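Local coordinates for malonyl-CoA-[acyl-carrier-protein] transacylase (PDB 3TQE) that probably catalyses transfer of the malonyl group from malonyl-CoA to the holo form of the acyl carrier protein, releasing CoA, at residues G134-I139 and I198-P203; L156-Q161 and H176-D181. All coordinates share one frame; numbering follows the deposited sequence. Where two conformers were deposited one is given.

Both contacts reach the same mixed sheet of the ferredoxin-like part of the acyltransferase, and contact 2 is nested in the chain between the two segments of contact 1. Their centres lie 11 Å apart. They meet directly at Ala135, whose O packs 3.6 Å from Val180 CG2 while its CB rests on Ser177 CA, so the first turn of helix 177-189 packs on the beginning of strand 134-140. Contact 1 is the one beside the predicted active site: the Met136 side chain is about 5 Å from that of His205, a predicted active-site residue, and about 5 Å from a bound glycine. In contact 2, the Val159 side chain is about 10 Å from that of His205.

Contact 1 (G134-I139 and I198-P203); sequences GAMGAI and IPVSVP
Where the ferredoxin-like subdomain hands the chain back towards the probable catalytic cleft, Met136 and Ala138 of strand 134-140 meet Ile198, just past the antiparallel edge strand 194-197. Ile198 N donates to Met136 O at 3.0 Å; the bond is fairly straight (166°), with the donor above the carbonyl plane. Beyond it the chain swings out through an inverse gamma turn centred on Pro199, and water takes over from direct pairing. One molecule accepts the N-H of Met136 and is hydrogen-bonded to Ile198 O and Val200 O, each at 2.7 Å. A second joins Gly134 N to Ser201 O.

The side chain of Met136, a selenomethionine, lies between the strand and the loop, touching Val200 and Val202. Its CG sits 3.6 Å from Val200 CG2, the methyl that occupies the crowded position between backbone N and carbonyl carbon. With chi2 anti (-171°), SE is carried on to Val202 O, 3.4 Å away. Met136 also touches Val172 and Ser174 of strand 170-174. In the modelled conformer Ile198 CG1 lies 4.0 Å from Ala138 CB. At the far end the Pro203 ring closes the contact: CB lies 3.7 Å from Ala135 O and CG packs against Gly134 CA.

Ser204 and His205 follow directly and, together with Ser96, line the pocket where a glycine is bound in this crystal; this passage from edge strand to predicted active-site histidine fits the two-subdomain fold of FabD-type malonyltransferases, with the cleft between the parts.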
# COMPACT_ATOMS: atom_id res chain seq x y z
N GLY A 134 12.49 -16.25 -4.75
CA GLY A 134 12.51 -14.82 -4.47
C GLY A 134 12.42 -14.56 -2.98
O GLY A 134 12.03 -15.42 -2.17
N ALA A 135 12.74 -13.34 -2.61
CA ALA A 135 12.64 -12.93 -1.23
C ALA A 135 12.60 -11.41 -1.14
O ALA A 135 12.92 -10.70 -2.08
CB ALA A 135 13.84 -13.46 -0.41
N MSE A 136 12.20 -10.96 0.04
CA MSE A 136 12.30 -9.57 0.42
C MSE A 136 12.91 -9.51 1.78
O MSE A 136 12.78 -10.44 2.58
CB MSE A 136 10.93 -8.88 0.44
CG MSE A 136 10.23 -8.93 -0.89
SE MSE A 136 8.65 -7.85 -1.01
CE MSE A 136 9.51 -6.17 -1.32
N GLY A 137 13.58 -8.41 2.04
CA GLY A 137 14.25 -8.21 3.30
C GLY A 137 14.22 -6.77 3.74
O GLY A 137 14.32 -5.87 2.93
N ALA A 138 14.12 -6.57 5.04
CA ALA A 138 14.09 -5.26 5.63
C ALA A 138 15.44 -4.91 6.19
O ALA A 138 16.05 -5.73 6.89
CB ALA A 138 13.08 -5.25 6.74
N ILE A 139 15.88 -3.70 5.90
CA ILE A 139 17.13 -3.18 6.41
C ILE A 139 16.82 -1.91 7.16
O ILE A 139 16.20 -1.00 6.60
CB ILE A 139 18.12 -2.88 5.30
CG1 ILE A 139 18.43 -4.16 4.53
CG2 ILE A 139 19.39 -2.29 5.88
CD1 ILE A 139 19.29 -3.94 3.32
N ILE A 198 11.74 -10.63 5.36
CA ILE A 198 10.32 -10.41 5.67
C ILE A 198 9.60 -11.69 5.23
O ILE A 198 10.02 -12.31 4.25
CB ILE A 198 9.77 -9.22 4.84
CG1 ILE A 198 10.55 -7.93 5.15
CG2 ILE A 198 8.30 -8.99 5.11
CD1 ILE A 198 10.19 -6.80 4.22
N PRO A 199 8.52 -12.09 5.92
CA PRO A 199 7.80 -13.33 5.58
C PRO A 199 6.88 -13.22 4.35
O PRO A 199 5.66 -13.35 4.45
CB PRO A 199 6.99 -13.62 6.85
CG PRO A 199 6.77 -12.29 7.44
CD PRO A 199 8.05 -11.56 7.22
N VAL A 200 7.50 -12.98 3.21
CA VAL A 200 6.82 -13.02 1.92
C VAL A 200 7.68 -13.86 0.97
O VAL A 200 8.89 -13.98 1.15
CB VAL A 200 6.60 -11.62 1.34
CG1 VAL A 200 5.66 -10.80 2.24
CG2 VAL A 200 7.94 -10.90 1.15
N SER A 201 7.04 -14.49 0.01
CA SER A 201 7.76 -15.26 -0.99
C SER A 201 8.00 -14.36 -2.20
O SER A 201 8.98 -14.52 -2.92
CB SER A 201 6.96 -16.52 -1.40
OG SER A 201 5.69 -16.19 -1.97
N VAL A 202 7.12 -13.39 -2.41
CA VAL A 202 7.05 -12.70 -3.69
C VAL A 202 7.95 -11.50 -3.69
O VAL A 202 7.78 -10.62 -2.85
CB VAL A 202 5.60 -12.23 -3.93
CG1 VAL A 202 5.52 -11.41 -5.22
CG2 VAL A 202 4.68 -13.44 -3.98
N PRO A 203 8.93 -11.44 -4.60
CA PRO A 203 9.85 -10.32 -4.61
C PRO A 203 9.29 -9.15 -5.42
O PRO A 203 9.58 -8.96 -6.58
CB PRO A 203 11.08 -10.90 -5.27
CG PRO A 203 10.52 -11.88 -6.26
CD PRO A 203 9.33 -12.49 -5.56
O HOH W 1 9.81 -16.90 -4.02
O HOH W 2 11.23 -13.00 1.95

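Contact 2 (L156-Q161 and H176-D181)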
# COMPACT_ATOMS: atom_id res chain seq x y z
N LEU A 156 25.89 -10.19 -7.87
CA LEU A 156 26.67 -11.25 -8.49
C LEU A 156 25.90 -11.95 -9.59
O LEU A 156 25.91 -13.16 -9.72
CB LEU A 156 27.17 -12.24 -7.41
CG LEU A 156 28.09 -11.60 -6.38
CD1 LEU A 156 28.32 -12.50 -5.22
CD2 LEU A 156 29.38 -11.23 -7.02
N GLY A 157 25.21 -11.15 -10.40
CA GLY A 157 24.47 -11.69 -11.52
C GLY A 157 22.99 -11.93 -11.31
O GLY A 157 22.23 -12.15 -12.28
N GLN A 158 22.58 -11.93 -10.05
CA GLN A 158 21.19 -12.07 -9.68
C GLN A 158 20.58 -10.69 -9.48
O GLN A 158 21.25 -9.67 -9.62
CB GLN A 158 21.08 -12.88 -8.38
CG GLN A 158 21.52 -14.33 -8.52
CD GLN A 158 21.16 -15.11 -7.29
OE1 GLN A 158 21.75 -14.88 -6.23
NE2 GLN A 158 20.16 -16.00 -7.39
N VAL A 159 19.29 -10.68 -9.18
CA VAL A 159 18.58 -9.45 -8.91
C VAL A 159 18.47 -9.23 -7.41
O VAL A 159 18.04 -10.10 -6.67
CB VAL A 159 17.14 -9.52 -9.47
CG1 VAL A 159 16.33 -8.29 -9.08
CG2 VAL A 159 17.18 -9.66 -10.96
N VAL A 160 18.85 -8.05 -6.97
CA VAL A 160 18.56 -7.60 -5.62
C VAL A 160 18.64 -6.10 -5.62
O VAL A 160 19.61 -5.53 -6.07
CB VAL A 160 19.48 -8.22 -4.55
CG1 VAL A 160 20.96 -7.99 -4.88
CG2 VAL A 160 19.13 -7.72 -3.15
N GLN A 161 17.59 -5.45 -5.16
CA GLN A 161 17.57 -4.01 -5.16
C GLN A 161 16.57 -3.45 -4.19
O GLN A 161 15.70 -4.16 -3.75
CB GLN A 161 17.25 -3.47 -6.54
CG GLN A 161 16.03 -3.99 -7.19
CD GLN A 161 16.05 -3.64 -8.69
OE1 GLN A 161 16.84 -4.19 -9.47
NE2 GLN A 161 15.20 -2.74 -9.07
N HIS A 176 16.18 -12.09 -5.98
CA HIS A 176 16.41 -13.50 -5.79
C HIS A 176 16.76 -13.79 -4.35
O HIS A 176 17.48 -13.02 -3.72
CB HIS A 176 17.56 -13.96 -6.65
CG HIS A 176 17.21 -13.99 -8.10
ND1 HIS A 176 17.74 -13.11 -9.01
CD2 HIS A 176 16.37 -14.80 -8.78
CE1 HIS A 176 17.25 -13.38 -10.20
NE2 HIS A 176 16.43 -14.42 -10.09
N SER A 177 16.29 -14.93 -3.86
CA SER A 177 16.41 -15.23 -2.45
C SER A 177 17.86 -15.24 -2.00
O SER A 177 18.19 -14.72 -0.96
CB SER A 177 15.76 -16.54 -2.10
OG SER A 177 16.19 -17.52 -2.94
N GLU A 178 18.74 -15.84 -2.80
CA GLU A 178 20.13 -15.97 -2.37
C GLU A 178 20.77 -14.59 -2.31
O GLU A 178 21.58 -14.30 -1.41
CB GLU A 178 20.91 -16.86 -3.33
CG GLU A 178 20.37 -18.28 -3.43
CD GLU A 178 19.32 -18.47 -4.56
OE1 GLU A 178 18.86 -17.45 -5.15
OE2 GLU A 178 18.97 -19.65 -4.83
N ALA A 179 20.43 -13.74 -3.27
CA ALA A 179 20.99 -12.41 -3.37
C ALA A 179 20.50 -11.52 -2.26
O ALA A 179 21.25 -10.75 -1.69
CB ALA A 179 20.66 -11.82 -4.73
N VAL A 180 19.21 -11.62 -1.95
CA VAL A 180 18.67 -10.92 -0.81
C VAL A 180 19.42 -11.31 0.46
O VAL A 180 19.81 -10.45 1.22
CB VAL A 180 17.15 -11.13 -0.69
CG1 VAL A 180 16.65 -10.68 0.67
CG2 VAL A 180 16.47 -10.42 -1.84
N ASP A 181 19.65 -12.60 0.66
CA ASP A 181 20.36 -13.01 1.87
C ASP A 181 21.78 -12.46 1.89
O ASP A 181 22.26 -12.02 2.92
CB ASP A 181 20.35 -14.53 1.99
CG ASP A 181 19.02 -15.08 2.43
OD1 ASP A 181 18.20 -14.32 2.95
OD2 ASP A 181 18.81 -16.33 2.30
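Val159 and His176 are tied by two hydrogen bonds that use both backbone and ring. Val159 N donates to His176 ND1 at 2.9 Å, almost straight (176°) and in the plane of the imidazole. In return His176 N donates to Val159 O at 2.8 Å. Because ND1 accepts, a neutral ring would be expected to carry its proton on NE2.

A further polar link runs from Gln158 NE2 to Glu178 OE1, 3.0 Å, lying in the amide plane but reaching the carboxylate from above its plane. Gln158 OE1 is hydrogen-bonded to Arg182 NH2, one turn further along the helix. His176 is the N-cap residue of helix 177-189, and in this ferredoxin-like subdomain the contact joins the start of that helix to the run-in of strand 160-167.

Packing accompanies the bonds. The Gln158 amide and the imidazole are nearly parallel, 8° apart, with NE2 3.6 Å from His176 CG. Val159 turns CG2 to the ring's CE1, 3.8 Å away. Deeper in, Val160 CB packs against Ala179 CB at 3.8 Å, and its CG2, anti to the backbone N, touches Val180 CG2; Cys151 and Ala155 of helix 144-155 also pack on Val160.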